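PDB 2EYU: twitching motility protein PilT from Aquifex aeolicus, which probably acts as an ATP-driven motor that retracts type IV pili and so powers twitching motility. Local coordinates for residues G215-T218 against M219-L223. The protein carries 1 engineered substitution. Sequence-based numbering, arbitrary orientation.
Sequences GMQT and MNQTL
Gln221 reaches back along the chain to meet Thr218: its OE1 accepts the hydrogen of Thr218 N at 3.1 Å. The N-H...O angle of 178° makes this bond practically straight on the donor side, although the donor stands above the carbonyl plane of the amide. Beyond CG the Gln221 chain is extended and crosses the Thr218 side chain at about a right angle, with Gln221 CG 3.9 Å from Thr218 CB. Thr218 occupies the N-cap of helix 219-228, yet its hydroxyl makes no capping bond. This fits its first torsion (chi1 -58°), which puts OG1 anti to the carbonyl carbon and gives the methyl the place beside it, Thr218 CG2 lying 3.7 Å from Asn220 N. With Gln221 as the third helical residue, the geometry supplies one half of a capping box, the bond from side chain to N-cap backbone, and lacks the reciprocal half. This cap joins the short, weakly bonded strand 216-217, outermost in the sheet within this chain, to the helix in a domain of the P-loop NTPase family. Shortening Gln221 to an alanine would probably leave Thr218 N without this acceptor and open a gap beside Thr218 CB, where Gln221 CG now packs. The first helical turn is closed by Thr222 N, which donates to Thr218 O at 3.3 Å, while Gln221 N adds a weak bond to the same oxygen. Thr222 is also met from the strand: Gln217, bent at its second torsion, swings NE2 to 2.7 Å from Thr222 OG1. That donation is less direct, at 137°, and the hydroxyl is tilted from the Gln217 amide plane. The same OG1 is hydrogen-bonded to Tyr182 O in neighbouring strand 179-185, whose Leu184 pairs with the Gln217 backbone.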
# COMPACT_ATOMS: atom_id res chain seq x y z
N GLY A 215 -2.81 -13.99 4.08
CA GLY A 215 -3.44 -12.72 3.82
C GLY A 215 -2.97 -11.59 4.70
O GLY A 215 -2.86 -10.45 4.26
N MSE A 216 -2.70 -11.85 5.99
CA MSE A 216 -2.40 -10.72 6.87
C MSE A 216 -1.09 -10.92 7.62
O MSE A 216 -0.63 -12.02 7.90
CB MSE A 216 -3.53 -10.50 7.87
CG MSE A 216 -4.81 -9.90 7.28
SE MSE A 216 -4.55 -8.11 6.58
CE MSE A 216 -6.17 -7.50 7.42
N GLN A 217 -0.44 -9.82 7.99
CA GLN A 217 0.79 -10.01 8.77
C GLN A 217 1.18 -8.67 9.37
O GLN A 217 1.28 -7.68 8.66
CB GLN A 217 1.92 -10.61 7.93
CG GLN A 217 3.26 -10.56 8.63
CD GLN A 217 4.17 -11.73 8.33
OE1 GLN A 217 3.82 -12.87 8.64
NE2 GLN A 217 5.34 -11.45 7.76
N THR A 218 1.38 -8.66 10.69
CA THR A 218 1.73 -7.39 11.33
C THR A 218 3.21 -7.12 11.09
O THR A 218 3.95 -8.05 10.78
CB THR A 218 1.44 -7.46 12.84
OG1 THR A 218 0.03 -7.76 12.99
CG2 THR A 218 1.68 -6.14 13.54
N MSE A 219 3.64 -5.88 11.24
CA MSE A 219 5.05 -5.49 11.12
C MSE A 219 5.90 -6.18 12.18
O MSE A 219 6.97 -6.73 11.88
CB MSE A 219 5.06 -3.97 11.25
CG MSE A 219 6.41 -3.31 11.39
SE MSE A 219 7.41 -3.42 9.75
CE MSE A 219 6.49 -1.92 8.96
N ASN A 220 5.42 -6.14 13.42
CA ASN A 220 6.06 -6.76 14.58
C ASN A 220 6.34 -8.22 14.33
O ASN A 220 7.36 -8.79 14.73
CB ASN A 220 5.17 -6.59 15.81
CG ASN A 220 5.50 -5.38 16.66
OD1 ASN A 220 4.79 -5.04 17.61
ND2 ASN A 220 6.59 -4.72 16.32
N GLN A 221 5.42 -8.89 13.63
CA GLN A 221 5.70 -10.29 13.31
C GLN A 221 6.84 -10.44 12.31
O GLN A 221 7.74 -11.27 12.42
CB GLN A 221 4.44 -10.96 12.77
CG GLN A 221 3.18 -10.89 13.62
CD GLN A 221 2.12 -11.75 12.94
OE1 GLN A 221 1.12 -11.26 12.42
NE2 GLN A 221 2.40 -13.05 12.93
N THR A 222 6.77 -9.60 11.28
CA THR A 222 7.76 -9.61 10.20
C THR A 222 9.16 -9.29 10.72
O THR A 222 10.15 -9.87 10.28
CB THR A 222 7.40 -8.61 9.09
OG1 THR A 222 6.14 -8.93 8.48
CG2 THR A 222 8.45 -8.71 7.99
N LEU A 223 9.26 -8.36 11.66
CA LEU A 223 10.51 -8.10 12.37
C LEU A 223 10.97 -9.30 13.18
O LEU A 223 12.13 -9.71 13.24
CB LEU A 223 10.31 -6.90 13.32
CG LEU A 223 10.01 -5.58 12.63
CD1 LEU A 223 9.49 -4.55 13.62
CD2 LEU A 223 11.26 -5.10 11.91